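Local coordinates for protein fimbrial subunit type 1 (PDB 3UXF) that forms the shaft of the type 1 fimbriae of Actinomyces oris as their major pilin subunit, anchored to the cell wall, at residues K192-S197 / S351-V356; L358-T363 / L447-A452; Q378-T383 / A389-S394. One frame throughout, in Å; residues are numbered along the deposited sequence.

Contact 1 of 3, residues K192-S197 / S351-V356; sequences KPAPGS and SKYGKV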
loop_
_atom_site.group_PDB
_atom_site.type_symbol
_atom_site.label_atom_id
_atom_site.label_comp_id
_atom_site.label_asym_id
_atom_site.label_seq_id
_atom_site.Cartn_x
_atom_site.Cartn_y
_atom_site.Cartn_z
ATOM N N LYS A 192 -4.247 11.823 10.974
ATOM C CA LYS A 192 -5.196 12.379 11.959
ATOM C C LYS A 192 -4.525 13.381 12.945
ATOM O O LYS A 192 -5.131 14.399 13.289
ATOM C CB LYS A 192 -5.916 11.240 12.711
ATOM C CG LYS A 192 -7.054 11.745 13.615
ATOM C CD LYS A 192 -7.755 10.585 14.323
ATOM C CE LYS A 192 -8.579 9.785 13.366
ATOM N NZ LYS A 192 -9.342 8.647 14.027
ATOM N N PRO A 193 -3.277 13.129 13.372
ATOM C CA PRO A 193 -2.570 14.107 14.214
ATOM C C PRO A 193 -2.088 15.345 13.487
ATOM O O PRO A 193 -1.501 16.208 14.157
ATOM C CB PRO A 193 -1.349 13.327 14.719
ATOM C CG PRO A 193 -1.747 11.902 14.609
ATOM C CD PRO A 193 -2.596 11.823 13.357
ATOM N N ALA A 194 -2.334 15.451 12.189
ATOM C CA ALA A 194 -1.811 16.577 11.414
ATOM C C ALA A 194 -2.920 17.340 10.666
ATOM O O ALA A 194 -2.854 17.534 9.455
ATOM C CB ALA A 194 -0.722 16.055 10.429
ATOM N N PRO A 195 -3.895 17.886 11.403
ATOM C CA PRO A 195 -4.913 18.694 10.729
ATOM C C PRO A 195 -4.293 19.952 10.096
ATOM O O PRO A 195 -4.668 20.338 8.999
ATOM C CB PRO A 195 -5.880 19.062 11.866
ATOM C CG PRO A 195 -5.050 18.933 13.158
ATOM C CD PRO A 195 -4.119 17.769 12.856
ATOM N N GLY A 196 -3.339 20.577 10.788
ATOM C CA GLY A 196 -2.675 21.749 10.229
ATOM C C GLY A 196 -1.493 21.335 9.373
ATOM O O GLY A 196 -0.689 20.492 9.790
ATOM N N SER A 197 -1.323 21.973 8.225
ATOM C CA SER A 197 -0.214 21.620 7.353
ATOM C C SER A 197 1.103 21.918 8.038
ATOM O O SER A 197 1.247 22.900 8.770
ATOM C CB SER A 197 -0.297 22.356 6.002
ATOM O OG SER A 197 -0.303 23.779 6.187
ATOM N N SER A 351 -2.810 12.152 1.432
ATOM C CA SER A 351 -3.274 13.152 2.410
ATOM C C SER A 351 -3.752 14.366 1.605
ATOM O O SER A 351 -3.131 14.736 0.600
ATOM C CB SER A 351 -2.131 13.577 3.339
ATOM O OG SER A 351 -1.589 12.481 4.051
ATOM N N LYS A 352 -4.872 14.959 2.024
ATOM C CA LYS A 352 -5.483 16.055 1.248
ATOM C C LYS A 352 -5.655 17.294 2.124
ATOM O O LYS A 352 -6.363 17.258 3.122
ATOM C CB LYS A 352 -6.824 15.598 0.656
ATOM C CG LYS A 352 -6.691 14.410 -0.263
ATOM C CD LYS A 352 -8.087 13.961 -0.719
ATOM C CE LYS A 352 -7.980 12.739 -1.626
ATOM N NZ LYS A 352 -7.669 13.129 -3.041
ATOM N N TYR A 353 -5.006 18.389 1.734
ATOM C CA TYR A 353 -5.007 19.642 2.492
ATOM C C TYR A 353 -5.605 20.744 1.644
ATOM O O TYR A 353 -5.296 20.867 0.450
ATOM C CB TYR A 353 -3.555 20.036 2.890
ATOM C CG TYR A 353 -2.980 19.245 4.035
ATOM C CD1 TYR A 353 -2.315 18.037 3.816
ATOM C CD2 TYR A 353 -3.144 19.673 5.347
ATOM C CE1 TYR A 353 -1.813 17.283 4.877
ATOM C CE2 TYR A 353 -2.643 18.945 6.410
ATOM C CZ TYR A 353 -1.980 17.754 6.176
ATOM O OH TYR A 353 -1.454 17.020 7.212
ATOM N N GLY A 354 -6.470 21.546 2.263
ATOM C CA GLY A 354 -7.135 22.619 1.534
ATOM C C GLY A 354 -6.853 24.012 2.072
ATOM O O GLY A 354 -6.564 24.220 3.248
ATOM N N LYS A 355 -6.934 24.987 1.182
ATOM C CA LYS A 355 -6.876 26.402 1.554
ATOM C C LYS A 355 -8.232 26.860 2.029
ATOM O O LYS A 355 -9.239 26.452 1.454
ATOM C CB LYS A 355 -6.502 27.192 0.295
ATOM C CG LYS A 355 -6.609 28.713 0.487
ATOM C CD LYS A 355 -6.224 29.522 -0.793
ATOM C CE LYS A 355 -4.914 29.038 -1.406
ATOM N NZ LYS A 355 -3.742 29.560 -0.658
ATOM N N VAL A 356 -8.279 27.692 3.072
ATOM C CA VAL A 356 -9.512 28.348 3.468
ATOM C C VAL A 356 -9.333 29.829 3.209
ATOM O O VAL A 356 -8.319 30.404 3.600
ATOM C CB VAL A 356 -9.789 28.137 4.970
ATOM C CG1 VAL A 356 -10.971 28.954 5.410
ATOM C CG2 VAL A 356 -10.013 26.619 5.238
#
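Tyr353 lays the edge of its ring against the backbone of the loop 192-197, which passes the phenol end at Ala194 and the CE2 corner at Pro195. Its hydroxyl gives a hydrogen bond to the carbonyl of Ala194, with OH 2.7 Å from O, reaching a lone pair in the carbonyl plane at a C=O...OH angle of 145°. The methyl of Ala194 lies beside the same hydroxyl, CB to OH 3.4 Å. Further along the ring edge, near its plane, the carbonyl O of Pro195 stands 3.6 Å from Tyr353 CE2. Ser197 comes in obliquely, its CA 3.7 Å from Tyr353 CE2, while its OG is taken by the backbone N of Tyr424. Tyr353 CG lies anti to its own carbonyl carbon (chi1 -76°), which sends the ring out from strand 344-362 toward the loop. That long strand starts in the sheet of the middle domain, beside strand 312-321, and runs on into the C-terminal prealbumin-like domain, so the tyrosine sits at the junction of the two. The loop itself links strands 185-190 and 201-208 of the middle domain. Ile201 from the latter strand, with Tyr424 and Arg426 of strand 419-426, also packs on Tyr353, and Ser197 makes a backbone hydrogen bond with Tyr424.

Contact 2 of 3, residues L358-T363 / L447-A452; sequences LTKTGT and LVETKA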
loop_
_atom_site.group_PDB
_atom_site.type_symbol
_atom_site.label_atom_id
_atom_site.label_comp_id
_atom_site.label_asym_id
_atom_site.label_seq_id
_atom_site.Cartn_x
_atom_site.Cartn_y
_atom_site.Cartn_z
ATOM N N LEU A 358 -10.988 33.238 4.322
ATOM C CA LEU A 358 -11.953 33.776 5.263
ATOM C C LEU A 358 -12.240 35.203 4.824
ATOM O O LEU A 358 -11.316 36.019 4.741
ATOM C CB LEU A 358 -11.337 33.728 6.662
ATOM C CG LEU A 358 -12.196 34.087 7.878
ATOM C CD1 LEU A 358 -11.413 33.721 9.158
ATOM C CD2 LEU A 358 -12.546 35.557 7.914
ATOM N N THR A 359 -13.510 35.498 4.540
ATOM C CA THR A 359 -13.937 36.874 4.266
ATOM C C THR A 359 -14.708 37.419 5.454
ATOM O O THR A 359 -15.667 36.799 5.933
ATOM C CB THR A 359 -14.849 36.948 3.044
ATOM O OG1 THR A 359 -14.103 36.534 1.897
ATOM C CG2 THR A 359 -15.368 38.397 2.820
ATOM N N LYS A 360 -14.280 38.575 5.943
ATOM C CA LYS A 360 -14.929 39.202 7.078
ATOM C C LYS A 360 -15.848 40.317 6.612
ATOM O O LYS A 360 -15.463 41.158 5.807
ATOM C CB LYS A 360 -13.891 39.756 8.054
ATOM C CG LYS A 360 -14.485 40.344 9.322
ATOM C CD LYS A 360 -15.016 39.261 10.242
ATOM C CE LYS A 360 -15.360 39.817 11.610
ATOM N NZ LYS A 360 -16.622 40.602 11.602
ATOM N N THR A 361 -17.069 40.314 7.126
ATOM C CA THR A 361 -18.025 41.357 6.801
ATOM C C THR A 361 -18.830 41.714 8.042
ATOM O O THR A 361 -18.472 41.333 9.153
ATOM C CB THR A 361 -18.956 40.944 5.644
ATOM O OG1 THR A 361 -19.644 42.099 5.148
ATOM C CG2 THR A 361 -19.970 39.915 6.108
ATOM N N GLY A 362 -19.911 42.456 7.851
ATOM C CA GLY A 362 -20.752 42.855 8.959
ATOM C C GLY A 362 -22.190 42.999 8.515
ATOM O O GLY A 362 -22.468 43.075 7.322
ATOM N N THR A 363 -23.106 43.029 9.474
ATOM C CA THR A 363 -24.519 43.199 9.144
ATOM C C THR A 363 -24.791 44.540 8.484
ATOM O O THR A 363 -25.812 44.689 7.806
ATOM C CB THR A 363 -25.429 43.025 10.361
ATOM O OG1 THR A 363 -25.047 43.939 11.394
ATOM C CG2 THR A 363 -25.356 41.592 10.871
ATOM N N LEU A 447 -13.775 28.189 13.605
ATOM C CA LEU A 447 -13.083 29.483 13.785
ATOM C C LEU A 447 -13.464 30.045 15.131
ATOM O O LEU A 447 -14.611 29.947 15.534
ATOM C CB LEU A 447 -13.535 30.469 12.725
ATOM C CG LEU A 447 -13.230 30.106 11.284
ATOM C CD1 LEU A 447 -13.870 31.121 10.375
ATOM C CD2 LEU A 447 -11.725 30.016 11.068
ATOM N N VAL A 448 -12.507 30.624 15.849
ATOM C CA VAL A 448 -12.850 31.452 17.000
ATOM C C VAL A 448 -12.352 32.844 16.688
ATOM O O VAL A 448 -11.175 33.055 16.412
ATOM C CB VAL A 448 -12.191 30.922 18.281
ATOM C CG1 VAL A 448 -12.353 31.928 19.429
ATOM C CG2 VAL A 448 -12.798 29.544 18.653
ATOM N N GLU A 449 -13.268 33.808 16.713
ATOM C CA GLU A 449 -12.874 35.200 16.535
ATOM C C GLU A 449 -12.231 35.722 17.825
ATOM O O GLU A 449 -12.890 35.907 18.829
ATOM C CB GLU A 449 -14.070 36.038 16.107
ATOM C CG GLU A 449 -13.695 37.457 15.701
ATOM C CD GLU A 449 -14.826 38.213 15.008
ATOM O OE1 GLU A 449 -15.753 37.575 14.455
ATOM O OE2 GLU A 449 -14.789 39.494 14.988
ATOM N N THR A 450 -10.916 35.899 17.770
ATOM C CA THR A 450 -10.165 36.325 18.955
ATOM C C THR A 450 -9.960 37.822 19.057
ATOM O O THR A 450 -9.565 38.269 20.136
ATOM C CB THR A 450 -8.789 35.597 19.068
ATOM O OG1 THR A 450 -8.061 35.817 17.867
ATOM C CG2 THR A 450 -8.994 34.097 19.227
ATOM N N LYS A 451 -10.166 38.572 17.966
ATOM C CA LYS A 451 -10.149 40.030 18.088
ATOM C C LYS A 451 -11.109 40.578 17.064
ATOM O O LYS A 451 -10.997 40.279 15.866
ATOM C CB LYS A 451 -8.735 40.563 17.862
ATOM C CG LYS A 451 -8.636 42.082 18.066
ATOM C CD LYS A 451 -7.190 42.458 18.334
ATOM C CE LYS A 451 -7.034 43.903 18.824
ATOM N NZ LYS A 451 -7.198 44.874 17.726
ATOM N N ALA A 452 -12.065 41.385 17.532
ATOM C CA ALA A 452 -12.990 41.987 16.605
ATOM C C ALA A 452 -12.367 43.168 15.900
ATOM O O ALA A 452 -11.514 43.860 16.492
ATOM C CB ALA A 452 -14.241 42.427 17.338
#
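A covalent cross-link runs through this contact: Lys360 NZ is bonded to CG of Asp484, an intramolecular isopeptide bond, and the carboxylate of Glu449 lies beside it. Glu449 meets the lysine at its last methylene, with OE2 3.4 Å and OE1 3.6 Å from Lys360 CE, and the two side chains cross at about a right angle. Glu449 OE2 is 4.0 Å from Lys360 NZ. The nitrogen donates instead to the carbonyl of the next residue in its own strand, Lys360 NZ to Thr361 O 3.2 Å, in a fairly straight bond (N-H...O 160°), consistent with a fixed orientation of the linking amide. Bends at chi2 (72°) and chi4 (75°) curl the lysine chain so that CE faces the glutamate and NZ lines up with the carbonyl of Thr361. Glu449, in contrast, is extended beyond CG, and its OE1 is held by Gln459 NE2. Intramolecular isopeptide bonds with an acidic residue alongside recur in Gram-positive pilins, more often between lysine and asparagine; here the partner is Asp484, and the bond ties strand 344-362 to strand 478-484 in the prealbumin-like domain. Between the two sheets of this beta sandwich, Leu358 and Leu447 meet tip to tip, CD1 of Leu358 3.8 Å from CD1 of Leu447. Val420 and Phe377 pack on Leu358, while Ile422 and Val482 pack on Leu447, and Val482 also touches Lys360 and Glu449. The buried lysine and glutamate thus continue the layer of the leucines, with Tyr372 and Pro453 against Lys360 as further cover. Just beyond Glu449, strand 444-451 carries a classic bulge, Thr450 and Lys451 lying together opposite Gln376.

Contact 3 of 3, residues Q378-T383 / A389-S394; sequences QVYECT and ATLRDS. With CA (calcium ion), chain C.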
loop_
_atom_site.group_PDB
_atom_site.type_symbol
_atom_site.label_atom_id
_atom_site.label_comp_id
_atom_site.label_asym_id
_atom_site.label_seq_id
_atom_site.Cartn_x
_atom_site.Cartn_y
_atom_site.Cartn_z
ATOM N N GLN A 378 -8.476 32.242 15.436
ATOM C CA GLN A 378 -7.701 31.023 15.626
ATOM C C GLN A 378 -8.621 29.876 15.229
ATOM O O GLN A 378 -9.828 30.084 15.046
ATOM C CB GLN A 378 -7.262 30.857 17.073
ATOM C CG GLN A 378 -6.391 32.032 17.463
ATOM C CD GLN A 378 -5.622 31.796 18.737
ATOM O OE1 GLN A 378 -6.189 31.413 19.774
ATOM N NE2 GLN A 378 -4.304 32.026 18.675
ATOM N N VAL A 379 -8.044 28.681 15.064
ATOM C CA VAL A 379 -8.812 27.534 14.539
ATOM C C VAL A 379 -8.663 26.339 15.465
ATOM O O VAL A 379 -7.557 26.075 15.976
ATOM C CB VAL A 379 -8.303 27.108 13.140
ATOM C CG1 VAL A 379 -9.220 26.018 12.536
ATOM C CG2 VAL A 379 -8.190 28.339 12.193
ATOM N N TYR A 380 -9.759 25.602 15.677
ATOM C CA TYR A 380 -9.720 24.381 16.476
ATOM C C TYR A 380 -10.382 23.236 15.698
ATOM O O TYR A 380 -11.197 23.478 14.806
ATOM C CB TYR A 380 -10.537 24.569 17.770
ATOM C CG TYR A 380 -9.980 25.619 18.715
ATOM C CD1 TYR A 380 -10.169 26.962 18.451
ATOM C CD2 TYR A 380 -9.309 25.253 19.886
ATOM C CE1 TYR A 380 -9.679 27.938 19.308
ATOM C CE2 TYR A 380 -8.787 26.231 20.749
ATOM C CZ TYR A 380 -8.983 27.552 20.446
ATOM O OH TYR A 380 -8.502 28.522 21.308
ATOM N N GLU A 381 -10.058 22.004 16.090
ATOM C CA GLU A 381 -10.980 20.911 15.800
ATOM C C GLU A 381 -12.110 21.031 16.812
ATOM O O GLU A 381 -11.871 21.463 17.934
ATOM C CB GLU A 381 -10.290 19.563 15.884
ATOM C CG GLU A 381 -9.391 19.326 14.655
ATOM C CD GLU A 381 -8.656 17.999 14.664
ATOM O OE1 GLU A 381 -8.276 17.491 15.732
ATOM O OE2 GLU A 381 -8.449 17.452 13.578
ATOM N N CYS A 382 -13.345 20.728 16.420
ATOM C CA CYS A 382 -14.457 20.919 17.367
ATOM C C CYS A 382 -15.601 19.998 17.039
ATOM O O CYS A 382 -15.695 19.451 15.947
ATOM C CB CYS A 382 -14.973 22.360 17.366
ATOM S SG CYS A 382 -15.646 22.824 15.733
ATOM N N THR A 383 -16.488 19.872 18.020
ATOM C CA THR A 383 -17.710 19.121 17.851
ATOM C C THR A 383 -18.832 20.143 17.803
ATOM O O THR A 383 -18.972 20.972 18.726
ATOM C CB THR A 383 -17.905 18.235 19.063
ATOM O OG1 THR A 383 -16.853 17.265 19.102
ATOM C CG2 THR A 383 -19.274 17.521 18.964
ATOM N N ALA A 389 -20.520 25.024 19.653
ATOM C CA ALA A 389 -19.539 23.986 19.455
ATOM C C ALA A 389 -18.695 23.840 20.684
ATOM O O ALA A 389 -18.529 24.784 21.461
ATOM C CB ALA A 389 -18.649 24.301 18.229
ATOM N N THR A 390 -18.178 22.635 20.864
ATOM C CA THR A 390 -17.216 22.338 21.907
ATOM C C THR A 390 -15.810 22.254 21.285
ATOM O O THR A 390 -15.530 21.387 20.445
ATOM C CB THR A 390 -17.538 20.997 22.553
ATOM O OG1 THR A 390 -18.848 21.053 23.134
ATOM C CG2 THR A 390 -16.528 20.661 23.632
ATOM N N LEU A 391 -14.917 23.149 21.697
ATOM C CA LEU A 391 -13.556 23.150 21.167
ATOM C C LEU A 391 -12.764 21.978 21.708
ATOM O O LEU A 391 -12.864 21.630 22.895
ATOM C CB LEU A 391 -12.835 24.452 21.539
ATOM C CG LEU A 391 -13.571 25.737 21.156
ATOM C CD1 LEU A 391 -12.716 26.919 21.583
ATOM C CD2 LEU A 391 -13.823 25.729 19.647
ATOM N N ARG A 392 -11.985 21.349 20.834
ATOM C CA ARG A 392 -11.093 20.262 21.226
ATOM C C ARG A 392 -9.681 20.846 21.459
ATOM O O ARG A 392 -9.183 21.654 20.687
ATOM C CB ARG A 392 -11.120 19.194 20.100
ATOM C CG ARG A 392 -10.629 17.768 20.392
ATOM C CD ARG A 392 -11.074 16.744 19.254
ATOM N NE ARG A 392 -12.504 16.869 18.905
ATOM C CZ ARG A 392 -13.003 16.827 17.662
ATOM N NH1 ARG A 392 -12.210 16.631 16.612
ATOM N NH2 ARG A 392 -14.314 17.007 17.459
ATOM N N ASP A 393 -9.017 20.425 22.526
ATOM C CA ASP A 393 -7.693 20.911 22.844
ATOM C C ASP A 393 -6.659 20.326 21.876
ATOM O O ASP A 393 -6.538 19.114 21.755
ATOM C CB ASP A 393 -7.392 20.470 24.285
ATOM C CG ASP A 393 -6.027 20.914 24.776
ATOM O OD1 ASP A 393 -5.300 21.663 24.087
ATOM O OD2 ASP A 393 -5.688 20.529 25.916
ATOM N N SER A 394 -5.935 21.174 21.159
ATOM C CA SER A 394 -4.970 20.688 20.163
ATOM C C SER A 394 -3.748 20.015 20.783
ATOM O O SER A 394 -3.046 19.277 20.102
ATOM C CB SER A 394 -4.522 21.855 19.289
ATOM O OG SER A 394 -5.691 22.526 18.795
HETATM CA CA CA C . -3.668 21.901 26.013
HETATM O O HOH W 1 -8.126 21.492 18.182
HETATM O O HOH W 2 -9.516 14.905 16.323
#
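Thr383 and Thr390 bond to each other through both backbone amides, Thr383 N to Thr390 O 3.0 Å and Thr390 N to Thr383 O 2.8 Å, as an antiparallel hydrogen-bonded pair. Beyond the non-hydrogen-bonded pair Cys382-Leu391, Arg392 N donates to Glu381 O at 2.9 Å. One water accepts from Glu381 N and donates to both Arg392 O and Ser394 OG, replacing the next direct bond as the strands part; Ser394 OG is also hydrogen-bonded to Asp402 O. Bent at chi3 (-48°), the Arg392 chain lays a guanidinium face over the backbone at Cys382; NH2 donates in plane to Thr383 OG1 (3.0 Å) and also binds Glu442 O. NH1 reaches Glu381 OE1 through a second water. On the sheet face that carries Cys382 and Leu391, Leu391 CD1 makes a CH-pi contact over the centre of the Tyr380 ring, 3.8 Å from the centroid. Asp393 grips a calcium ion with OD1 at 2.5 Å and OD2 at 2.4 Å; Asp395, Thr398, Thr400 and Asp402 complete the site with it. Strand 376-385 of this hairpin pairs antiparallel with strand 444-451, to which the disulfide Cys382-Cys446 also joins it.

Overall arrangement
From the N terminus, contact 1 comes first: it brings the loop 192-197 of the middle domain onto strand 344-362, closing a loop of 153 residues. The same strand then runs on into contact 2, whose partner 447-452 lies 83 residues after 358-363 and joins the two sheets of the C-terminal domain. Contact 3, a hairpin closing a loop of five residues, is nested inside that second loop, while contacts 1 and 2 follow in series without crossing. Contacts 2 and 3 share a sheet, strands 376-385 and 444-451 being neighbours, and Val448 packs on Tyr380 and Leu391. Pro195 touches Glu381, so contact 1 also meets the hairpin across the domain junction.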